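Local coordinates for pyridine nucleotide-disulphide oxidoreductase dimerisation region (Escherichia coli BL21, PDB 6KYY), which is an FAD-dependent flavoprotein disulfide reductase, induced by hypochlorous acid, that probably takes part in resistance to reactive chlorine stress, at residues G169-G174 against D251-A256; S189-L194 against Q219-I224; V348-E353 against R395-S400; I372-V377 against P434-S439. All coordinates share one frame; numbering follows the deposited sequence.

Contact 1. Residues G169-G174 against D251-A256; sequences GILGGG and DALLIA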
loop_
_atom_site.group_PDB
_atom_site.type_symbol
_atom_site.label_atom_id
_atom_site.label_comp_id
_atom_site.label_asym_id
_atom_site.label_seq_id
_atom_site.Cartn_x
_atom_site.Cartn_y
_atom_site.Cartn_z
ATOM N N GLY B 169 -5.144 -8.197 -29.302
ATOM C CA GLY B 169 -5.987 -9.349 -29.028
ATOM C C GLY B 169 -5.319 -10.284 -28.033
ATOM O O GLY B 169 -4.103 -10.471 -28.061
ATOM N N ILE B 170 -6.130 -10.866 -27.155
ATOM C CA ILE B 170 -5.653 -11.766 -26.112
ATOM C C ILE B 170 -6.399 -13.086 -26.230
ATOM O O ILE B 170 -7.634 -13.104 -26.270
ATOM C CB ILE B 170 -5.839 -11.165 -24.708
ATOM C CG1 ILE B 170 -4.953 -9.933 -24.534
ATOM C CG2 ILE B 170 -5.546 -12.206 -23.634
ATOM C CD1 ILE B 170 -4.712 -9.541 -23.098
ATOM N N LEU B 171 -5.650 -14.182 -26.281
ATOM C CA LEU B 171 -6.219 -15.527 -26.235
ATOM C C LEU B 171 -6.030 -16.047 -24.815
ATOM O O LEU B 171 -4.953 -16.528 -24.453
ATOM C CB LEU B 171 -5.565 -16.435 -27.270
ATOM C CG LEU B 171 -6.364 -16.607 -28.563
ATOM C CD1 LEU B 171 -5.814 -17.754 -29.395
ATOM C CD2 LEU B 171 -7.839 -16.821 -28.257
ATOM N N GLY B 172 -7.080 -15.935 -24.006
ATOM C CA GLY B 172 -7.026 -16.360 -22.623
ATOM C C GLY B 172 -7.679 -15.373 -21.678
ATOM O O GLY B 172 -7.264 -14.214 -21.593
ATOM N N GLY B 173 -8.707 -15.822 -20.963
ATOM C CA GLY B 173 -9.370 -14.981 -19.986
ATOM C C GLY B 173 -8.734 -15.084 -18.616
ATOM O O GLY B 173 -9.337 -14.698 -17.609
ATOM N N GLY B 174 -7.512 -15.601 -18.572
ATOM C CA GLY B 174 -6.815 -15.807 -17.323
ATOM C C GLY B 174 -6.396 -14.506 -16.662
ATOM O O GLY B 174 -6.593 -13.404 -17.173
ATOM N N ASP B 251 -4.065 -6.141 -34.334
ATOM C CA ASP B 251 -2.701 -5.782 -34.708
ATOM C C ASP B 251 -1.684 -6.756 -34.123
ATOM O O ASP B 251 -0.702 -7.105 -34.787
ATOM C CB ASP B 251 -2.389 -4.353 -34.259
ATOM C CG ASP B 251 -3.087 -3.310 -35.108
ATOM O OD1 ASP B 251 -2.891 -3.317 -36.341
ATOM O OD2 ASP B 251 -3.834 -2.483 -34.544
ATOM N N ALA B 252 -1.899 -7.197 -32.885
ATOM C CA ALA B 252 -1.035 -8.174 -32.242
ATOM C C ALA B 252 -1.893 -9.136 -31.436
ATOM O O ALA B 252 -2.938 -8.759 -30.900
ATOM C CB ALA B 252 0.007 -7.505 -31.335
ATOM N N LEU B 253 -1.444 -10.387 -31.358
ATOM C CA LEU B 253 -2.175 -11.443 -30.669
ATOM C C LEU B 253 -1.303 -12.011 -29.558
ATOM O O LEU B 253 -0.224 -12.549 -29.826
ATOM C CB LEU B 253 -2.594 -12.546 -31.640
ATOM C CG LEU B 253 -3.535 -13.594 -31.046
ATOM C CD1 LEU B 253 -4.946 -13.041 -30.936
ATOM C CD2 LEU B 253 -3.513 -14.862 -31.879
ATOM N N LEU B 254 -1.778 -11.901 -28.321
ATOM C CA LEU B 254 -1.048 -12.373 -27.154
ATOM C C LEU B 254 -1.672 -13.665 -26.642
ATOM O O LEU B 254 -2.885 -13.726 -26.414
ATOM C CB LEU B 254 -1.050 -11.317 -26.049
ATOM C CG LEU B 254 -0.615 -11.813 -24.670
ATOM C CD1 LEU B 254 0.896 -11.903 -24.600
ATOM C CD2 LEU B 254 -1.153 -10.911 -23.571
ATOM N N ILE B 255 -0.843 -14.689 -26.460
ATOM C CA ILE B 255 -1.287 -15.962 -25.904
ATOM C C ILE B 255 -1.161 -15.884 -24.387
ATOM O O ILE B 255 -0.053 -15.851 -23.846
ATOM C CB ILE B 255 -0.481 -17.141 -26.461
ATOM C CG1 ILE B 255 -0.286 -17.005 -27.971
ATOM C CG2 ILE B 255 -1.168 -18.456 -26.127
ATOM C CD1 ILE B 255 0.801 -17.908 -28.517
ATOM N N ALA B 256 -2.301 -15.848 -23.700
ATOM C CA ALA B 256 -2.318 -15.906 -22.245
ATOM C C ALA B 256 -3.113 -17.122 -21.792
ATOM O O ALA B 256 -4.134 -16.989 -21.109
ATOM C CB ALA B 256 -2.907 -14.622 -21.655
#
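Ile170 and Leu254 stand side by side on one face of a parallel strand pair, pointing the same way, with Ile170 CD1 3.8 Å from Leu254 CD2. Because Ile170 CG1 lies beside the backbone N (chi1 -66°), its second branch, CG2, is left near the carbonyl carbon and reaches the Ala256 methyl at CB, 4.1 Å away. On the face carrying Leu171 and Ile255, Leu253 lays CD1 over the backbone of Gly169, where no side chain competes for the place. Outside this apolar layer four backbone hydrogen bonds join the strands: Gly169 N to Ala252 O, Leu254 N to Gly169 O, Leu171 N to Leu254 O, and Ala256 N to Leu171 O. The last is the more bent one, 146° at the hydrogen. Gly172 follows with its CA 3.3 Å from Ala256 O; at phi 137° any CB would run into the preceding carbonyl oxygen and into Ala256 O. Gly172 and Gly174 fit a Rossmann-type GxGxxG turn, consistent with a dinucleotide-binding fold, and Gly174 is the N-cap of helix 175-186. In the five-stranded parallel sheet, strand 167-171 is flanked by 252-255 and 190-194, while strand 152-153 borders 252-255 and strand 239-242 packs on Leu253.

Contact 2. Residues S189-L194 against Q219-I224; sequences SKVTIL and QGVDII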
loop_
_atom_site.group_PDB
_atom_site.type_symbol
_atom_site.label_atom_id
_atom_site.label_comp_id
_atom_site.label_asym_id
_atom_site.label_seq_id
_atom_site.Cartn_x
_atom_site.Cartn_y
_atom_site.Cartn_z
ATOM N N SER B 189 -4.729 1.495 -26.149
ATOM C CA SER B 189 -4.987 0.446 -27.125
ATOM C C SER B 189 -6.363 -0.170 -26.902
ATOM O O SER B 189 -6.807 -0.331 -25.762
ATOM C CB SER B 189 -3.912 -0.641 -27.044
ATOM O OG SER B 189 -4.387 -1.873 -27.555
ATOM N N LYS B 190 -7.039 -0.502 -28.000
ATOM C CA LYS B 190 -8.251 -1.303 -27.920
ATOM C C LYS B 190 -7.876 -2.764 -27.708
ATOM O O LYS B 190 -6.965 -3.287 -28.357
ATOM C CB LYS B 190 -9.095 -1.152 -29.186
ATOM C CG LYS B 190 -10.509 -1.704 -29.045
ATOM C CD LYS B 190 -11.203 -1.873 -30.391
ATOM C CE LYS B 190 -12.481 -2.693 -30.246
ATOM N NZ LYS B 190 -13.383 -2.566 -31.427
ATOM N N VAL B 191 -8.572 -3.419 -26.783
ATOM C CA VAL B 191 -8.253 -4.782 -26.379
ATOM C C VAL B 191 -9.481 -5.660 -26.567
ATOM O O VAL B 191 -10.616 -5.214 -26.368
ATOM C CB VAL B 191 -7.758 -4.841 -24.918
ATOM C CG1 VAL B 191 -7.047 -6.160 -24.652
ATOM C CG2 VAL B 191 -6.835 -3.669 -24.617
ATOM N N THR B 192 -9.247 -6.915 -26.956
ATOM C CA THR B 192 -10.307 -7.912 -27.107
ATOM C C THR B 192 -9.786 -9.225 -26.529
ATOM O O THR B 192 -8.965 -9.901 -27.156
ATOM C CB THR B 192 -10.718 -8.077 -28.566
ATOM O OG1 THR B 192 -11.232 -6.835 -29.065
ATOM C CG2 THR B 192 -11.789 -9.149 -28.698
ATOM N N ILE B 193 -10.257 -9.579 -25.335
ATOM C CA ILE B 193 -9.867 -10.819 -24.671
ATOM C C ILE B 193 -10.909 -11.882 -24.985
ATOM O O ILE B 193 -12.117 -11.637 -24.872
ATOM C CB ILE B 193 -9.710 -10.622 -23.152
ATOM C CG1 ILE B 193 -10.934 -9.928 -22.553
ATOM C CG2 ILE B 193 -8.467 -9.804 -22.848
ATOM C CD1 ILE B 193 -10.722 -9.447 -21.129
ATOM N N LEU B 194 -10.445 -13.061 -25.391
ATOM C CA LEU B 194 -11.313 -14.164 -25.783
ATOM C C LEU B 194 -11.118 -15.316 -24.809
ATOM O O LEU B 194 -10.020 -15.872 -24.712
ATOM C CB LEU B 194 -11.019 -14.608 -27.217
ATOM C CG LEU B 194 -10.900 -13.472 -28.236
ATOM C CD1 LEU B 194 -10.115 -13.919 -29.460
ATOM C CD2 LEU B 194 -12.277 -12.956 -28.634
ATOM N N GLN B 219 -12.948 1.202 -20.435
ATOM C CA GLN B 219 -11.647 1.521 -21.002
ATOM C C GLN B 219 -11.497 1.026 -22.434
ATOM O O GLN B 219 -10.456 1.268 -23.054
ATOM C CB GLN B 219 -10.531 0.930 -20.132
ATOM C CG GLN B 219 -9.933 1.910 -19.136
ATOM C CD GLN B 219 -8.743 1.335 -18.394
ATOM O OE1 GLN B 219 -8.376 1.811 -17.319
ATOM N NE2 GLN B 219 -8.133 0.304 -18.964
ATOM N N GLY B 220 -12.505 0.339 -22.970
ATOM C CA GLY B 220 -12.485 -0.125 -24.341
ATOM C C GLY B 220 -12.215 -1.602 -24.530
ATOM O O GLY B 220 -12.149 -2.056 -25.679
ATOM N N VAL B 221 -12.062 -2.367 -23.453
ATOM C CA VAL B 221 -11.745 -3.786 -23.565
ATOM C C VAL B 221 -13.019 -4.564 -23.865
ATOM O O VAL B 221 -14.012 -4.462 -23.135
ATOM C CB VAL B 221 -11.071 -4.299 -22.283
ATOM C CG1 VAL B 221 -10.788 -5.790 -22.392
ATOM C CG2 VAL B 221 -9.790 -3.527 -22.012
ATOM N N ASP B 222 -12.991 -5.346 -24.942
ATOM C CA ASP B 222 -14.111 -6.195 -25.327
ATOM C C ASP B 222 -13.894 -7.593 -24.758
ATOM O O ASP B 222 -12.858 -8.217 -25.013
ATOM C CB ASP B 222 -14.250 -6.243 -26.848
ATOM C CG ASP B 222 -15.587 -6.804 -27.300
ATOM O OD1 ASP B 222 -15.853 -6.792 -28.520
ATOM O OD2 ASP B 222 -16.372 -7.255 -26.440
ATOM N N ILE B 223 -14.865 -8.080 -23.990
ATOM C CA ILE B 223 -14.793 -9.391 -23.355
ATOM C C ILE B 223 -15.786 -10.309 -24.052
ATOM O O ILE B 223 -16.991 -10.028 -24.077
ATOM C CB ILE B 223 -15.080 -9.306 -21.848
ATOM C CG1 ILE B 223 -14.432 -8.054 -21.251
ATOM C CG2 ILE B 223 -14.584 -10.559 -21.141
ATOM C CD1 ILE B 223 -14.420 -8.028 -19.740
ATOM N N ILE B 224 -15.284 -11.406 -24.615
ATOM C CA ILE B 224 -16.098 -12.369 -25.345
ATOM C C ILE B 224 -15.869 -13.751 -24.749
ATOM O O ILE B 224 -14.722 -14.191 -24.614
ATOM C CB ILE B 224 -15.773 -12.371 -26.852
ATOM C CG1 ILE B 224 -16.002 -10.982 -27.451
ATOM C CG2 ILE B 224 -16.611 -13.413 -27.577
ATOM C CD1 ILE B 224 -15.460 -10.828 -28.856
#
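Ile193 reaches two side chains of the neighbouring strand: its CD1 touches Val221 CG1 at 3.9 Å, while CG1 runs alongside Ile223 CG2 at 4.0 Å. This reach follows from a first torsion that sets CG1 between the backbone N and the carbonyl carbon (chi1 50°). Val191 and Val221 continue the same face, with Val191 CB against Val221 CG2. On the face of Thr192 and Leu194, the Ile224 CD1 methyl meets Leu194 CD2 at 3.8 Å and Thr192 CG2. Three backbone hydrogen bonds of the parallel pair set the spacing: Asp222 N to Val191 O, Ile193 N to Asp222 O, and a longer one of 3.2 Å from Ile224 N to Ile193 O. Further out, helices 175-186 and 206-218 pack on the valine and isoleucine face through Ala181, Ala185, Ala213 and Leu216. Helix 206-218 is the crossover of this beta-alpha-beta unit, and Gly220 ends it in a Schellman motif. Polar groups add little across the pair. Thr192 OG1 is hydrogen-bonded to His167 NE2, outside the pair, and Lys190 NZ stays 5.7 Å from Asp222 OD1, so any attraction between those charges would act at a distance, and cohesion rests on backbone bonds and aliphatic packing.

Contact 3. Residues V348-E353 against R395-S400; sequences VGMTEE and RMLGAS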
loop_
_atom_site.group_PDB
_atom_site.type_symbol
_atom_site.label_atom_id
_atom_site.label_comp_id
_atom_site.label_asym_id
_atom_site.label_seq_id
_atom_site.Cartn_x
_atom_site.Cartn_y
_atom_site.Cartn_z
ATOM N N VAL B 348 -8.021 -13.143 -0.555
ATOM C CA VAL B 348 -7.569 -14.160 0.387
ATOM C C VAL B 348 -8.811 -14.860 0.913
ATOM O O VAL B 348 -9.890 -14.267 0.981
ATOM C CB VAL B 348 -6.717 -13.547 1.529
ATOM C CG1 VAL B 348 -7.565 -12.642 2.409
ATOM C CG2 VAL B 348 -6.053 -14.640 2.359
ATOM N N GLY B 349 -8.663 -16.132 1.270
ATOM C CA GLY B 349 -9.803 -16.884 1.751
ATOM C C GLY B 349 -10.760 -17.244 0.624
ATOM O O GLY B 349 -10.470 -17.087 -0.563
ATOM N N MET B 350 -11.931 -17.729 1.024
ATOM C CA MET B 350 -12.910 -18.213 0.063
ATOM C C MET B 350 -13.796 -17.081 -0.442
ATOM O O MET B 350 -13.983 -16.060 0.226
ATOM C CB MET B 350 -13.783 -19.315 0.669
ATOM C CG MET B 350 -14.103 -19.156 2.143
ATOM S SD MET B 350 -15.029 -20.580 2.753
ATOM C CE MET B 350 -14.454 -20.673 4.445
ATOM N N THR B 351 -14.335 -17.278 -1.642
ATOM C CA THR B 351 -15.289 -16.350 -2.219
ATOM C C THR B 351 -16.639 -16.473 -1.516
ATOM O O THR B 351 -16.864 -17.362 -0.688
ATOM C CB THR B 351 -15.459 -16.617 -3.715
ATOM O OG1 THR B 351 -15.838 -17.985 -3.913
ATOM C CG2 THR B 351 -14.164 -16.351 -4.456
ATOM N N GLU B 352 -17.552 -15.560 -1.855
ATOM C CA GLU B 352 -18.914 -15.683 -1.352
ATOM C C GLU B 352 -19.589 -16.931 -1.899
ATOM O O GLU B 352 -20.392 -17.559 -1.199
ATOM C CB GLU B 352 -19.729 -14.437 -1.703
ATOM C CG GLU B 352 -21.108 -14.403 -1.060
ATOM C CD GLU B 352 -21.997 -13.321 -1.639
ATOM O OE1 GLU B 352 -21.467 -12.402 -2.298
ATOM O OE2 GLU B 352 -23.228 -13.391 -1.435
ATOM N N GLU B 353 -19.265 -17.313 -3.138
ATOM C CA GLU B 353 -19.833 -18.523 -3.723
ATOM C C GLU B 353 -19.544 -19.742 -2.855
ATOM O O GLU B 353 -20.451 -20.518 -2.533
ATOM C CB GLU B 353 -19.282 -18.728 -5.136
ATOM C CG GLU B 353 -19.987 -17.912 -6.207
ATOM C CD GLU B 353 -21.199 -18.620 -6.777
ATOM O OE1 GLU B 353 -21.305 -19.853 -6.608
ATOM O OE2 GLU B 353 -22.048 -17.942 -7.394
ATOM N N ARG B 395 -15.022 -15.041 13.073
ATOM C CA ARG B 395 -13.849 -15.012 12.215
ATOM C C ARG B 395 -14.231 -14.599 10.794
ATOM O O ARG B 395 -15.405 -14.582 10.412
ATOM C CB ARG B 395 -13.161 -16.377 12.197
ATOM C CG ARG B 395 -12.356 -16.695 13.446
ATOM C CD ARG B 395 -11.438 -17.888 13.223
ATOM N NE ARG B 395 -11.957 -19.106 13.837
ATOM C CZ ARG B 395 -12.720 -19.997 13.210
ATOM N NH1 ARG B 395 -13.058 -19.807 11.941
ATOM N NH2 ARG B 395 -13.146 -21.077 13.849
ATOM N N MET B 396 -13.216 -14.262 10.005
ATOM C CA MET B 396 -13.396 -13.898 8.607
ATOM C C MET B 396 -12.979 -15.067 7.724
ATOM O O MET B 396 -11.919 -15.663 7.935
ATOM C CB MET B 396 -12.586 -12.648 8.258
ATOM C CG MET B 396 -12.922 -11.444 9.124
ATOM S SD MET B 396 -11.768 -10.068 8.958
ATOM C CE MET B 396 -10.331 -10.900 8.304
ATOM N N LEU B 397 -13.818 -15.394 6.741
ATOM C CA LEU B 397 -13.563 -16.524 5.860
ATOM C C LEU B 397 -12.911 -16.127 4.544
ATOM O O LEU B 397 -12.251 -16.966 3.920
ATOM C CB LEU B 397 -14.868 -17.274 5.569
ATOM C CG LEU B 397 -15.656 -17.716 6.802
ATOM C CD1 LEU B 397 -17.063 -18.146 6.420
ATOM C CD2 LEU B 397 -14.928 -18.832 7.534
ATOM N N GLY B 398 -13.075 -14.887 4.114
ATOM C CA GLY B 398 -12.475 -14.448 2.871
ATOM C C GLY B 398 -12.730 -12.973 2.658
ATOM O O GLY B 398 -13.571 -12.361 3.326
ATOM N N ALA B 399 -11.985 -12.412 1.708
ATOM C CA ALA B 399 -12.109 -11.001 1.377
ATOM C C ALA B 399 -11.871 -10.814 -0.115
ATOM O O ALA B 399 -11.155 -11.595 -0.744
ATOM C CB ALA B 399 -11.126 -10.141 2.181
ATOM N N SER B 400 -12.488 -9.773 -0.672
ATOM C CA SER B 400 -12.305 -9.381 -2.068
ATOM C C SER B 400 -12.017 -7.881 -2.072
ATOM O O SER B 400 -12.929 -7.069 -1.900
ATOM C CB SER B 400 -13.536 -9.709 -2.904
ATOM O OG SER B 400 -13.670 -11.107 -3.085
#
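Met350 carries its terminal methyl across the side chain of Leu397, the two chains crossing at a slant, with Met350 CE 3.6 Å from both CB and CD2 of Leu397. The methionine gets there in three steps. Its first torsion (chi1 35°) holds CG between the backbone N and the carbonyl carbon, where CG lies 3.4 Å from Leu397 O; chi2 is extended; and a bend at chi3 (148°) brings CE over the leucine. Leu397 answers with CG anti to its own carbonyl carbon, beside the backbone N, so that CB and one methyl are presented to CE while the residue also packs on Ile362 and Ile388 of the same sheet.

These residues lie where strands 345-349 and 396-402 pair in the antiparallel sheet of the dimerisation domain. Val348 and Ala399 form a hydrogen-bonded pair through Ala399 N and Val348 O (2.9 Å), and Gly349 faces Gly398 as a non-hydrogen-bonded pair whose CA atoms are 3.8 Å apart. Neither glycine has a CB to hold the backbones apart, and Gly398 CA also points a C-H at Met350 O (3.4 Å). Met350 N is hydrogen-bonded to Leu397 O (3.0 Å). Leu397 and Gly398 both have backbone bonds to Ile388 of strand 384-390, as in a classic beta bulge. On the Val348 face, Val348 CG1 approaches Ala399 CB at 4.4 Å, and Ile410 of helix 406-418 packs on the same valine. Thr351 is the N-cap of helix 352-358, whose first amides, those of Glu352 and Glu353, bind the carboxylate of Asp205.

Contact 4. Residues I372-V377 against P434-S439; sequences IPRARV and PSMSES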
loop_
_atom_site.group_PDB
_atom_site.type_symbol
_atom_site.label_atom_id
_atom_site.label_comp_id
_atom_site.label_asym_id
_atom_site.label_seq_id
_atom_site.Cartn_x
_atom_site.Cartn_y
_atom_site.Cartn_z
ATOM N N ILE B 372 -14.506 5.488 0.004
ATOM C CA ILE B 372 -13.181 5.534 0.617
ATOM C C ILE B 372 -12.536 6.861 0.224
ATOM O O ILE B 372 -12.127 7.016 -0.939
ATOM C CB ILE B 372 -12.314 4.345 0.185
ATOM C CG1 ILE B 372 -13.065 3.029 0.407
ATOM C CG2 ILE B 372 -10.997 4.344 0.947
ATOM C CD1 ILE B 372 -12.248 1.800 0.081
ATOM N N PRO B 373 -12.417 7.827 1.139
ATOM C CA PRO B 373 -11.904 9.151 0.747
ATOM C C PRO B 373 -10.500 9.124 0.171
ATOM O O PRO B 373 -10.165 9.991 -0.647
ATOM C CB PRO B 373 -11.960 9.945 2.060
ATOM C CG PRO B 373 -13.008 9.256 2.873
ATOM C CD PRO B 373 -12.863 7.800 2.542
ATOM N N ARG B 374 -9.665 8.160 0.566
ATOM C CA ARG B 374 -8.315 8.093 0.013
ATOM C C ARG B 374 -8.328 7.677 -1.453
ATOM O O ARG B 374 -7.440 8.072 -2.216
ATOM C CB ARG B 374 -7.458 7.135 0.838
ATOM C CG ARG B 374 -6.040 6.969 0.322
ATOM C CD ARG B 374 -5.124 8.074 0.831
ATOM N NE ARG B 374 -4.078 8.434 -0.127
ATOM C CZ ARG B 374 -3.099 7.622 -0.517
ATOM N NH1 ARG B 374 -2.197 8.047 -1.391
ATOM N NH2 ARG B 374 -3.014 6.389 -0.037
ATOM N N ALA B 375 -9.322 6.886 -1.867
ATOM C CA ALA B 375 -9.454 6.557 -3.280
ATOM C C ALA B 375 -9.775 7.791 -4.110
ATOM O O ALA B 375 -9.343 7.891 -5.265
ATOM C CB ALA B 375 -10.526 5.489 -3.476
ATOM N N ARG B 376 -10.530 8.736 -3.547
ATOM C CA ARG B 376 -10.751 10.008 -4.225
ATOM C C ARG B 376 -9.494 10.867 -4.218
ATOM O O ARG B 376 -9.255 11.624 -5.166
ATOM C CB ARG B 376 -11.908 10.759 -3.573
ATOM C CG ARG B 376 -12.920 11.306 -4.559
ATOM C CD ARG B 376 -14.228 11.630 -3.866
ATOM N NE ARG B 376 -15.135 10.486 -3.855
ATOM C CZ ARG B 376 -15.926 10.152 -4.868
ATOM N NH1 ARG B 376 -15.930 10.878 -5.978
ATOM N NH2 ARG B 376 -16.721 9.095 -4.770
ATOM N N VAL B 377 -8.686 10.765 -3.161
ATOM C CA VAL B 377 -7.422 11.489 -3.093
ATOM C C VAL B 377 -6.483 11.067 -4.217
ATOM O O VAL B 377 -5.621 11.850 -4.634
ATOM C CB VAL B 377 -6.789 11.279 -1.696
ATOM C CG1 VAL B 377 -5.370 11.822 -1.635
ATOM C CG2 VAL B 377 -7.647 11.932 -0.622
ATOM N N PRO B 434 -4.729 9.931 5.645
ATOM C CA PRO B 434 -5.654 9.136 4.829
ATOM C C PRO B 434 -4.985 7.893 4.253
ATOM O O PRO B 434 -3.846 7.968 3.791
ATOM C CB PRO B 434 -6.062 10.101 3.704
ATOM C CG PRO B 434 -5.435 11.431 4.042
ATOM C CD PRO B 434 -4.277 11.134 4.932
ATOM N N SER B 435 -5.691 6.766 4.286
ATOM C CA SER B 435 -5.160 5.504 3.795
ATOM C C SER B 435 -6.276 4.710 3.137
ATOM O O SER B 435 -7.458 5.048 3.238
ATOM C CB SER B 435 -4.520 4.681 4.922
ATOM O OG SER B 435 -5.441 3.748 5.460
ATOM N N MET B 436 -5.880 3.650 2.439
ATOM C CA MET B 436 -6.834 2.670 1.945
ATOM C C MET B 436 -7.027 1.522 2.924
ATOM O O MET B 436 -8.086 0.885 2.921
ATOM C CB MET B 436 -6.377 2.129 0.588
ATOM C CG MET B 436 -6.194 3.188 -0.475
ATOM S SD MET B 436 -7.747 3.995 -0.886
ATOM C CE MET B 436 -8.698 2.615 -1.502
ATOM N N SER B 437 -6.027 1.257 3.767
ATOM C CA SER B 437 -6.173 0.230 4.792
ATOM C C SER B 437 -7.165 0.651 5.867
ATOM O O SER B 437 -7.808 -0.205 6.485
ATOM C CB SER B 437 -4.814 -0.084 5.417
ATOM O OG SER B 437 -3.803 -0.174 4.428
ATOM N N GLU B 438 -7.303 1.959 6.100
ATOM C CA GLU B 438 -8.228 2.445 7.116
ATOM C C GLU B 438 -9.679 2.153 6.767
ATOM O O GLU B 438 -10.517 2.079 7.670
ATOM C CB GLU B 438 -8.045 3.949 7.323
ATOM C CG GLU B 438 -8.538 4.786 6.159
ATOM C CD GLU B 438 -8.820 6.218 6.541
ATOM O OE1 GLU B 438 -9.333 6.449 7.656
ATOM O OE2 GLU B 438 -8.530 7.117 5.725
ATOM N N SER B 439 -9.995 1.983 5.480
ATOM C CA SER B 439 -11.367 1.684 5.091
ATOM C C SER B 439 -11.847 0.359 5.663
ATOM O O SER B 439 -13.058 0.115 5.699
ATOM C CB SER B 439 -11.495 1.677 3.569
ATOM O OG SER B 439 -10.582 0.767 2.983
#
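Arg374 lies buried against Pro434 and Ser435 without a hydrogen bond to either, and none links segment 372-377 to segment 434-439. Its aliphatic part does the touching: CB is 3.2 Å from Ser435 O, and CD is 3.6 Å from Pro434 CB. With CG anti to the backbone N (chi1 179°) and bends at chi2 and chi3, the chain runs past the carbonyls of Ser435 and Pro434, and its guanidinium comes edge-on to Ser435 CA, while NH2 makes a long, weak ion pair with Glu408 of the second subunit. Met436, bent at chi2 and chi3, folds its thioether under the start of helix 373-377 and crosses Ile372 and Arg374 at about right angles. Its SD lies 3.6 Å from Arg374 CB, and CE touches Ile372 CG2 (3.8 Å) and Ala375 CB. Ile372 CD1 in turn rests on Ser439 CB.

Residues 434-439 follow the probable proton acceptor His433 across a cis peptide bond, the His-Pro arrangement of the pyridine nucleotide-disulfide oxidoreductases, and Pro434 lies about 4 Å from a bound FAD between nearest atoms. The loop is folded by a reciprocal pair: Glu438 N binds Ser435 OG (2.7 Å), an ST motif, and Ser435 N meets Glu438 OE2 at 3.2 Å from above the carboxylate plane. That same OE2 binds His433 ND1. Glu408 of the second subunit also accepts from Met436 N, while Phe84 of that subunit makes a cation-pi contact with Arg376.

From the N terminus, the chain opens contact 1 at 169-174, runs on to 189-194, and closes contact 2 at 219-224 around a 24-residue loop. Contact 1 closes later, at 251-256, so contact 2 is nested within its 76-residue loop. The two touch through neighbouring strands 167-171 and 190-194, and together they join four strands of one parallel sheet. Contacts 3 and 4 come after in the dimerisation domain and cross: 348-353 and 372-377 open before 395-400 and 434-439 close. Their centres are about 22 Å apart without touching, contact 3 within the antiparallel sheet and contact 4 between a short helix and the loop at the subunit interface.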